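Local coordinates for protein nodulation fucosyltransferase NodZ (Bradyrhizobium sp., PDB 2HLH) that is a bacterial nodulation fucosyltransferase of the GT-B clan of glycosyltransferases, at residues 19-24 against 131-136; 57-62 against 147-152; 209-214 against 297-302. One frame throughout, in Å; residues are numbered along the deposited sequence. Where two conformers were deposited one is given.

Contacts 1 and 2 adjoin, while contact 3 lies apart, its nearest atoms about 8 Å from contact 1 and about 15 Å from contact 2. The first two have centres about 18 Å apart and touch where Leu19 CD2 packs on Ile148 CD1 at 3.6 Å; along the chain their segments alternate, and helix 138-147 joins the last two, 131-136 and 147-152. Contact 3 opens after both have closed, its centre about 27 Å from that of contact 1 and about 31 Å from that of contact 2. Phosphate ions, probably from the crystallisation liquor, lie near contacts 1 and 2: one is gripped within contact 2, one lies about 6 Å from the side chain of Met133.

Contact 1: 19-24 against 131-136; sequences LWSLAS and CLMWRC
Trp20, on the helix that follows strand 6-10, lays its indole against the loop 131-136 leaving strand 125-128 of the same sheet. With CG anti to the backbone N (chi1 -158°), the ring projects over the type II turn from Leu132 to Arg135. Met133 CA makes a CH-pi contact over the five-membered ring, 3.8 Å from its centroid, and Met133 CG packs on Trp20 CE3. Trp134 N lies over the same face near its rim, 3.2 Å from Trp20 NE1, two donors that make no hydrogen bond. The indoles meet edge-to-face, Trp20 CH2 over the centre of one face of Trp134, the planes at 53°, and Arg291 of helix 291-296 touches both. Cys136 SG sits at the edge of Trp20, a sulfur-aromatic contact.

Leu132 N donates to Ser21 OG at 2.9 Å (162°); Ser21 OG also pairs with Asp17. Ser24 OG donates to Leu132 O at 2.7 Å, and Arg135 N reaches that oxygen from the opposite face. One water joins Trp20 NE1 (3.0 Å) to Cys136 O. Through two serines the helix thus grips both backbone polar atoms of Leu132, while the water satisfies the indole N-H and, with Met133 and Trp134, probably helps orient the ring.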
loop_
_atom_site.group_PDB
_atom_site.type_symbol
_atom_site.label_atom_id
_atom_site.label_comp_id
_atom_site.label_asym_id
_atom_site.label_seq_id
_atom_site.Cartn_x
_atom_site.Cartn_y
_atom_site.Cartn_z
ATOM N N LEU A 19 0.115 -3.740 0.656
ATOM C CA LEU A 19 0.184 -3.600 2.125
ATOM C C LEU A 19 -1.189 -3.641 2.769
ATOM O O LEU A 19 -1.325 -4.214 3.840
ATOM C CB LEU A 19 0.918 -2.319 2.512
ATOM C CG LEU A 19 2.412 -2.434 2.075
ATOM C CD1 LEU A 19 3.101 -1.078 2.219
ATOM C CD2 LEU A 19 3.136 -3.520 2.822
ATOM N N TRP A 20 -2.205 -3.093 2.109
ATOM C CA TRP A 20 -3.587 -3.226 2.623
ATOM C C TRP A 20 -4.057 -4.682 2.549
ATOM O O TRP A 20 -4.597 -5.257 3.520
ATOM C CB TRP A 20 -4.503 -2.281 1.849
ATOM C CG TRP A 20 -5.769 -1.909 2.531
ATOM C CD1 TRP A 20 -6.396 -2.570 3.563
ATOM C CD2 TRP A 20 -6.567 -0.791 2.222
ATOM N NE1 TRP A 20 -7.561 -1.906 3.915
ATOM C CE2 TRP A 20 -7.695 -0.819 3.081
ATOM C CE3 TRP A 20 -6.463 0.241 1.260
ATOM C CZ2 TRP A 20 -8.657 0.175 3.069
ATOM C CZ3 TRP A 20 -7.423 1.198 1.218
ATOM C CH2 TRP A 20 -8.526 1.172 2.136
ATOM N N SER A 21 -3.847 -5.292 1.384
ATOM C CA SER A 21 -4.167 -6.692 1.189
ATOM C C SER A 21 -3.417 -7.588 2.182
ATOM O O SER A 21 -3.967 -8.583 2.666
ATOM C CB SER A 21 -3.892 -7.092 -0.274
ATOM O OG SER A 21 -4.804 -6.400 -1.149
ATOM N N LEU A 22 -2.152 -7.248 2.467
ATOM C CA LEU A 22 -1.334 -7.953 3.452
ATOM C C LEU A 22 -1.958 -7.898 4.816
ATOM O O LEU A 22 -2.014 -8.900 5.508
ATOM C CB LEU A 22 0.086 -7.371 3.522
ATOM C CG LEU A 22 1.041 -8.043 4.533
ATOM C CD1 LEU A 22 1.183 -9.510 4.372
ATOM C CD2 LEU A 22 2.355 -7.409 4.436
ATOM N N ALA A 23 -2.486 -6.732 5.175
ATOM C CA ALA A 23 -3.138 -6.570 6.484
ATOM C C ALA A 23 -4.374 -7.445 6.596
ATOM O O ALA A 23 -4.635 -8.017 7.649
ATOM C CB ALA A 23 -3.506 -5.116 6.701
ATOM N N SER A 24 -5.137 -7.580 5.511
ATOM C CA SER A 24 -6.299 -8.461 5.552
ATOM C C SER A 24 -5.920 -9.949 5.746
ATOM O O SER A 24 -6.590 -10.678 6.494
ATOM C CB SER A 24 -7.142 -8.296 4.288
ATOM O OG SER A 24 -7.533 -6.921 4.153
ATOM N N CYS A 131 -7.480 -8.665 -4.696
ATOM C CA CYS A 131 -7.424 -7.425 -3.918
ATOM C C CYS A 131 -8.206 -7.592 -2.619
ATOM O O CYS A 131 -9.391 -7.901 -2.655
ATOM C CB CYS A 131 -8.013 -6.295 -4.698
ATOM S SG CYS A 131 -7.850 -4.692 -3.862
ATOM N N LEU A 132 -7.548 -7.380 -1.470
ATOM C CA LEU A 132 -8.235 -7.412 -0.181
ATOM C C LEU A 132 -8.237 -6.074 0.539
ATOM O O LEU A 132 -8.359 -5.987 1.768
ATOM C CB LEU A 132 -7.663 -8.528 0.683
ATOM C CG LEU A 132 -7.942 -9.939 0.138
ATOM C CD1 LEU A 132 -7.217 -10.969 1.023
ATOM C CD2 LEU A 132 -9.448 -10.229 0.089
ATOM N N MET A 133 -8.164 -5.006 -0.237
ATOM C CA MET A 133 -8.383 -3.685 0.321
ATOM C C MET A 133 -9.776 -3.666 0.909
ATOM O O MET A 133 -10.735 -4.240 0.342
ATOM C CB MET A 133 -8.302 -2.600 -0.758
ATOM C CG MET A 133 -6.887 -2.435 -1.296
ATOM S SD MET A 133 -6.751 -1.499 -2.831
ATOM C CE MET A 133 -7.698 -0.087 -2.497
ATOM N N TRP A 134 -9.875 -2.980 2.031
ATOM C CA TRP A 134 -11.089 -2.807 2.829
ATOM C C TRP A 134 -11.555 -4.074 3.581
ATOM O O TRP A 134 -12.659 -4.055 4.167
ATOM C CB TRP A 134 -12.273 -2.246 2.026
ATOM C CG TRP A 134 -11.996 -0.973 1.267
ATOM C CD1 TRP A 134 -11.697 -0.851 -0.066
ATOM C CD2 TRP A 134 -12.012 0.345 1.799
ATOM N NE1 TRP A 134 -11.523 0.484 -0.388
ATOM C CE2 TRP A 134 -11.706 1.230 0.745
ATOM C CE3 TRP A 134 -12.203 0.864 3.084
ATOM C CZ2 TRP A 134 -11.607 2.606 0.934
ATOM C CZ3 TRP A 134 -12.123 2.235 3.269
ATOM C CH2 TRP A 134 -11.831 3.092 2.199
ATOM N N ARG A 135 -10.775 -5.122 3.607
ATOM C CA ARG A 135 -11.228 -6.386 4.193
ATOM C C ARG A 135 -10.574 -6.663 5.564
ATOM O O ARG A 135 -10.219 -7.822 5.871
ATOM C CB ARG A 135 -10.929 -7.534 3.260
ATOM C CG ARG A 135 -11.937 -7.818 2.222
ATOM C CD ARG A 135 -12.240 -6.748 1.316
ATOM N NE ARG A 135 -13.495 -7.018 0.575
ATOM C CZ ARG A 135 -13.991 -6.192 -0.354
ATOM N NH1 ARG A 135 -13.359 -5.032 -0.673
ATOM N NH2 ARG A 135 -15.130 -6.514 -0.964
ATOM N N CYS A 136 -10.350 -5.615 6.344
ATOM C CA CYS A 136 -9.755 -5.770 7.656
ATOM C C CYS A 136 -10.020 -4.498 8.418
ATOM O O CYS A 136 -10.529 -3.501 7.844
ATOM C CB CYS A 136 -8.268 -6.080 7.521
ATOM S SG CYS A 136 -7.306 -4.692 6.794
HETATM O O HOH W 1 -9.516 -1.621 6.128
HETATM O O HOH W 2 -9.201 -10.149 7.198
#

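Contact 2: 57-62 against 147-152; sequences FFEPVE and NIKLRS. With PO4 (phosphate ion), chain C.
A single antiparallel beta bridge joins the loop 57-62 to the loop between helices 138-147 and 152-166, with Phe58 and Leu150 as a non-hydrogen-bonded pair at a CA-CA distance of 4.3 Å. On either side of it, Arg151 N donates to Phe57 O (2.9 Å), and Glu59 N to Lys149 O (2.8 Å, nearly straight at 173°). Farther along, a water bridges Glu59 O and Lys149 N.

On the buried side, the Phe58 ring carries Ile148 CD1 over one face, a CH-pi contact 3.9 Å from the ring centroid. Leu150 CD2 comes obliquely onto Phe58 CE1 at 3.4 Å, and Tyr272 of helix 258-274 packs on both Phe58 and Leu150.

Arg151 is the N-cap residue of helix 152-166, and a phosphate ion, probably from the crystallisation liquor, sits at this helix start. Ser152 N donates to phosphate O3 at 2.9 Å, and Arg151 NH1 to phosphate O4 at 2.7 Å. The bend at chi2 (-81°) folds the guanidinium back so that Glu59 CA lies over the centre of one face, with the phosphate at its edge. Glu59 OE2, salt-bridged to Arg155, stands only 2.5 Å from phosphate O3, a spacing so short that one of the two acid groups probably holds a proton there. Alongside, the extended Lys149 chain runs the same way as Glu59, its CD against Glu59 OE1.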
loop_
_atom_site.group_PDB
_atom_site.type_symbol
_atom_site.label_atom_id
_atom_site.label_comp_id
_atom_site.label_asym_id
_atom_site.label_seq_id
_atom_site.Cartn_x
_atom_site.Cartn_y
_atom_site.Cartn_z
ATOM N N PHE A 57 12.486 -4.793 -0.755
ATOM C CA PHE A 57 12.004 -3.495 -0.224
ATOM C C PHE A 57 11.943 -3.444 1.289
ATOM O O PHE A 57 12.068 -2.351 1.857
ATOM C CB PHE A 57 10.615 -3.193 -0.812
ATOM C CG PHE A 57 10.642 -3.101 -2.329
ATOM C CD1 PHE A 57 11.235 -2.036 -2.954
ATOM C CD2 PHE A 57 10.189 -4.168 -3.116
ATOM C CE1 PHE A 57 11.265 -1.967 -4.327
ATOM C CE2 PHE A 57 10.268 -4.107 -4.471
ATOM C CZ PHE A 57 10.812 -3.022 -5.080
ATOM N N PHE A 58 11.681 -4.597 1.936
ATOM C CA PHE A 58 11.586 -4.669 3.377
ATOM C C PHE A 58 12.574 -5.634 4.010
ATOM O O PHE A 58 13.026 -6.586 3.377
ATOM C CB PHE A 58 10.160 -5.081 3.773
ATOM C CG PHE A 58 9.127 -4.056 3.387
ATOM C CD1 PHE A 58 8.824 -2.975 4.233
ATOM C CD2 PHE A 58 8.487 -4.154 2.162
ATOM C CE1 PHE A 58 7.892 -1.999 3.826
ATOM C CE2 PHE A 58 7.547 -3.210 1.769
ATOM C CZ PHE A 58 7.275 -2.125 2.612
ATOM N N GLU A 59 12.914 -5.368 5.268
ATOM C CA GLU A 59 13.844 -6.205 6.019
ATOM C C GLU A 59 13.162 -7.533 6.404
ATOM O O GLU A 59 11.945 -7.611 6.431
ATOM C CB GLU A 59 14.347 -5.461 7.249
ATOM C CG GLU A 59 15.164 -4.216 6.914
ATOM C CD GLU A 59 15.795 -3.527 8.113
ATOM O OE1 GLU A 59 15.373 -3.846 9.265
ATOM O OE2 GLU A 59 16.706 -2.669 7.871
ATOM N N PRO A 60 13.946 -8.568 6.717
ATOM C CA PRO A 60 13.350 -9.833 7.153
ATOM C C PRO A 60 12.449 -9.690 8.347
ATOM O O PRO A 60 12.743 -8.926 9.268
ATOM C CB PRO A 60 14.560 -10.648 7.569
ATOM C CG PRO A 60 15.670 -10.089 6.740
ATOM C CD PRO A 60 15.420 -8.645 6.753
ATOM N N VAL A 61 11.337 -10.400 8.319
ATOM C CA VAL A 61 10.399 -10.379 9.429
ATOM C C VAL A 61 9.865 -11.803 9.656
ATOM O O VAL A 61 9.440 -12.451 8.705
ATOM C CB VAL A 61 9.292 -9.349 9.180
ATOM C CG1 VAL A 61 8.586 -9.519 7.857
ATOM C CG2 VAL A 61 8.268 -9.312 10.338
ATOM N N GLU A 62 9.880 -12.259 10.903
ATOM C CA GLU A 62 9.439 -13.619 11.219
ATOM C C GLU A 62 8.227 -13.657 12.142
ATOM O O GLU A 62 7.677 -14.732 12.371
ATOM C CB GLU A 62 10.574 -14.397 11.854
ATOM C CG GLU A 62 11.795 -14.549 10.934
ATOM C CD GLU A 62 12.738 -13.339 10.982
ATOM O OE1 GLU A 62 12.993 -12.831 12.087
ATOM O OE2 GLU A 62 13.251 -12.923 9.909
ATOM N N ASN A 147 5.098 -2.752 11.870
ATOM C CA ASN A 147 5.816 -3.974 12.182
ATOM C C ASN A 147 6.487 -4.662 11.017
ATOM O O ASN A 147 6.873 -5.826 11.132
ATOM C CB ASN A 147 4.848 -4.913 12.902
ATOM C CG ASN A 147 4.483 -4.392 14.241
ATOM O OD1 ASN A 147 5.163 -4.696 15.207
ATOM N ND2 ASN A 147 3.477 -3.494 14.300
ATOM N N ILE A 148 6.561 -3.957 9.883
ATOM C CA ILE A 148 7.533 -4.310 8.847
ATOM C C ILE A 148 8.413 -3.053 8.679
ATOM O O ILE A 148 7.987 -1.957 9.027
ATOM C CB ILE A 148 6.885 -4.766 7.524
ATOM C CG1 ILE A 148 6.151 -3.629 6.859
ATOM C CG2 ILE A 148 5.977 -6.019 7.755
ATOM C CD1 ILE A 148 5.457 -4.037 5.587
ATOM N N LYS A 149 9.658 -3.242 8.276
ATOM C CA LYS A 149 10.638 -2.173 8.277
ATOM C C LYS A 149 11.245 -2.072 6.864
ATOM O O LYS A 149 11.760 -3.058 6.323
ATOM C CB LYS A 149 11.708 -2.469 9.311
ATOM C CG LYS A 149 12.651 -1.391 9.558
ATOM C CD LYS A 149 13.441 -1.577 10.900
ATOM C CE LYS A 149 14.250 -0.329 11.237
ATOM N NZ LYS A 149 14.805 -0.390 12.635
ATOM N N LEU A 150 11.177 -0.870 6.284
ATOM C CA LEU A 150 11.773 -0.633 4.975
ATOM C C LEU A 150 13.244 -0.938 5.049
ATOM O O LEU A 150 13.905 -0.684 6.072
ATOM C CB LEU A 150 11.614 0.847 4.588
ATOM C CG LEU A 150 10.190 1.230 4.152
ATOM C CD1 LEU A 150 10.056 2.740 4.109
ATOM C CD2 LEU A 150 9.862 0.582 2.844
ATOM N N ARG A 151 13.794 -1.383 3.930
ATOM C CA ARG A 151 15.241 -1.509 3.809
ATOM C C ARG A 151 15.913 -0.174 4.080
ATOM O O ARG A 151 15.417 0.900 3.692
ATOM C CB ARG A 151 15.633 -2.030 2.411
ATOM C CG ARG A 151 15.264 -3.454 2.161
ATOM C CD ARG A 151 16.243 -4.402 2.763
ATOM N NE ARG A 151 15.895 -5.793 2.569
ATOM C CZ ARG A 151 16.521 -6.819 3.148
ATOM N NH1 ARG A 151 17.548 -6.634 4.016
ATOM N NH2 ARG A 151 16.132 -8.029 2.884
ATOM N N SER A 152 17.105 -0.251 4.699
ATOM C CA SER A 152 17.841 0.945 5.130
ATOM C C SER A 152 18.089 1.959 4.036
ATOM O O SER A 152 18.062 3.137 4.296
ATOM C CB SER A 152 19.181 0.574 5.781
ATOM O OG SER A 152 20.058 -0.043 4.866
HETATM P P PO4 C . 19.295 -3.423 5.461
HETATM O O1 PO4 C . 20.260 -2.483 4.798
HETATM O O2 PO4 C . 19.794 -3.723 6.845
HETATM O O3 PO4 C . 17.892 -2.795 5.719
HETATM O O4 PO4 C . 19.229 -4.663 4.655
HETATM O O HOH W 3 10.387 -5.925 8.044
#

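Contact 3: 209-214 against 297-302; sequences KALSYP and VPRIIE
The guanidinium of Arg299 has Leu211 CD1 over the centre of one face, 3.9 Å above its plane, and the carbonyl of Ser212 at its edge. The Tyr213 ring in turn receives Arg299 NH2 over one of its faces, 3.4 Å above the plane and displaced toward the rim. The two planes are inclined by 65°, and this is an off-centre cation-pi contact, with Arg299 CZ 4.9 Å from the ring centroid.

In the fold, these groups join the C-terminal exit of helix 194-210 to strand 299-303 of a mixed beta sheet, one of two sheets in a protein of the GT-B clan. The loop that begins at Leu211 leads from that helix to strand 217-223, which belongs to the same sheet, so the contact ties a connecting loop to a strand lying farther across it. It is a small surface contact, burying 195 Å² in all.

Leu211 and Arg299 come from opposite directions, and the bend at chi3 (-71°) of Arg299 turns the guanidinium across the end of the leucine. Leu211 CD1 also reaches Ile301 CD1, on the same strand, at 4.3 Å, adding a loose apolar touch. The phenol end of Tyr213 is held by Ala208 O and by the hydroxyl of Thr279, which would steady the ring that receives the arginine. Arg299 NH2 donates to Ser212 O at 2.7 Å with an N-H...O angle of 162°; the oxygen lies close to the guanidinium plane, while the nitrogen is tilted out of the carbonyl plane.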
loop_
_atom_site.group_PDB
_atom_site.type_symbol
_atom_site.label_atom_id
_atom_site.label_comp_id
_atom_site.label_asym_id
_atom_site.label_seq_id
_atom_site.Cartn_x
_atom_site.Cartn_y
_atom_site.Cartn_z
ATOM N N LYS A 209 -3.918 25.575 1.824
ATOM C CA LYS A 209 -3.017 26.648 2.277
ATOM C C LYS A 209 -3.706 27.703 3.121
ATOM O O LYS A 209 -3.051 28.362 3.931
ATOM C CB LYS A 209 -2.314 27.337 1.087
ATOM C CG LYS A 209 -1.180 26.491 0.460
ATOM C CD LYS A 209 -0.391 27.300 -0.577
ATOM C CE LYS A 209 0.537 28.346 0.127
ATOM N NZ LYS A 209 1.283 29.027 -0.907
ATOM N N ALA A 210 -5.017 27.871 2.956
ATOM C CA ALA A 210 -5.794 28.828 3.774
ATOM C C ALA A 210 -6.067 28.346 5.195
ATOM O O ALA A 210 -6.481 29.119 6.033
ATOM C CB ALA A 210 -7.105 29.169 3.082
ATOM N N LEU A 211 -5.843 27.065 5.464
ATOM C CA LEU A 211 -5.955 26.543 6.825
ATOM C C LEU A 211 -4.783 27.025 7.676
ATOM O O LEU A 211 -3.776 27.477 7.149
ATOM C CB LEU A 211 -5.934 25.018 6.803
ATOM C CG LEU A 211 -7.055 24.372 5.993
ATOM C CD1 LEU A 211 -6.859 22.891 5.916
ATOM C CD2 LEU A 211 -8.388 24.684 6.631
ATOM N N SER A 212 -4.890 26.891 8.995
ATOM C CA SER A 212 -3.832 27.383 9.846
ATOM C C SER A 212 -2.894 26.212 10.232
ATOM O O SER A 212 -3.325 25.061 10.396
ATOM C CB SER A 212 -4.408 28.178 11.031
ATOM O OG SER A 212 -4.068 27.575 12.255
ATOM N N TYR A 213 -1.599 26.518 10.274
ATOM C CA TYR A 213 -0.551 25.553 10.575
ATOM C C TYR A 213 0.389 26.129 11.610
ATOM O O TYR A 213 0.518 27.344 11.691
ATOM C CB TYR A 213 0.236 25.202 9.321
ATOM C CG TYR A 213 -0.614 24.530 8.268
ATOM C CD1 TYR A 213 -0.797 23.151 8.257
ATOM C CD2 TYR A 213 -1.286 25.292 7.314
ATOM C CE1 TYR A 213 -1.603 22.543 7.299
ATOM C CE2 TYR A 213 -2.100 24.693 6.346
ATOM C CZ TYR A 213 -2.258 23.321 6.335
ATOM O OH TYR A 213 -3.118 22.706 5.396
ATOM N N PRO A 214 1.026 25.278 12.412
ATOM C CA PRO A 214 1.926 25.769 13.459
ATOM C C PRO A 214 3.298 26.200 12.957
ATOM O O PRO A 214 3.974 26.963 13.631
ATOM C CB PRO A 214 2.040 24.575 14.396
ATOM C CG PRO A 214 1.824 23.421 13.533
ATOM C CD PRO A 214 0.838 23.831 12.508
ATOM N N VAL A 297 -2.439 11.153 8.990
ATOM C CA VAL A 297 -2.326 12.617 8.823
ATOM C C VAL A 297 -3.504 13.332 9.489
ATOM O O VAL A 297 -4.629 12.886 9.376
ATOM C CB VAL A 297 -2.230 12.957 7.294
ATOM C CG1 VAL A 297 -2.379 14.409 7.006
ATOM C CG2 VAL A 297 -0.922 12.454 6.766
ATOM N N PRO A 298 -3.256 14.459 10.191
ATOM C CA PRO A 298 -4.351 15.127 10.870
ATOM C C PRO A 298 -5.545 15.595 10.008
ATOM O O PRO A 298 -6.640 15.603 10.484
ATOM C CB PRO A 298 -3.681 16.364 11.482
ATOM C CG PRO A 298 -2.243 16.048 11.552
ATOM C CD PRO A 298 -1.951 15.089 10.477
ATOM N N ARG A 299 -5.291 15.986 8.768
ATOM C CA ARG A 299 -6.300 16.553 7.896
ATOM C C ARG A 299 -6.166 15.988 6.485
ATOM O O ARG A 299 -5.094 15.961 5.922
ATOM C CB ARG A 299 -6.195 18.081 7.893
ATOM C CG ARG A 299 -6.683 18.660 9.239
ATOM C CD ARG A 299 -6.907 20.196 9.253
ATOM N NE ARG A 299 -5.651 20.897 9.196
ATOM C CZ ARG A 299 -5.456 22.164 9.549
ATOM N NH1 ARG A 299 -6.449 22.942 9.914
ATOM N NH2 ARG A 299 -4.240 22.664 9.438
ATOM N N ILE A 300 -7.285 15.494 5.948
ATOM C CA ILE A 300 -7.345 14.979 4.601
ATOM C C ILE A 300 -8.324 15.808 3.803
ATOM O O ILE A 300 -9.413 16.058 4.267
ATOM C CB ILE A 300 -7.758 13.479 4.614
ATOM C CG1 ILE A 300 -6.700 12.641 5.351
ATOM C CG2 ILE A 300 -7.894 12.956 3.231
ATOM C CD1 ILE A 300 -7.018 12.336 6.830
ATOM N N ILE A 301 -7.913 16.250 2.620
ATOM C CA ILE A 301 -8.799 16.935 1.677
ATOM C C ILE A 301 -8.965 16.013 0.451
ATOM O O ILE A 301 -7.963 15.567 -0.154
ATOM C CB ILE A 301 -8.217 18.313 1.280
ATOM C CG1 ILE A 301 -8.317 19.261 2.484
ATOM C CG2 ILE A 301 -8.950 18.930 0.046
ATOM C CD1 ILE A 301 -7.633 20.603 2.318
ATOM N N GLU A 302 -10.232 15.745 0.117
ATOM C CA GLU A 302 -10.689 14.792 -0.936
ATOM C C GLU A 302 -11.652 15.597 -1.844
ATOM O O GLU A 302 -12.399 16.465 -1.353
ATOM C CB GLU A 302 -11.319 13.571 -0.263
ATOM C CG GLU A 302 -10.432 12.601 0.536
ATOM C CD GLU A 302 -11.098 11.361 1.144
ATOM O OE1 GLU A 302 -12.331 11.102 1.024
ATOM O OE2 GLU A 302 -10.388 10.570 1.836
#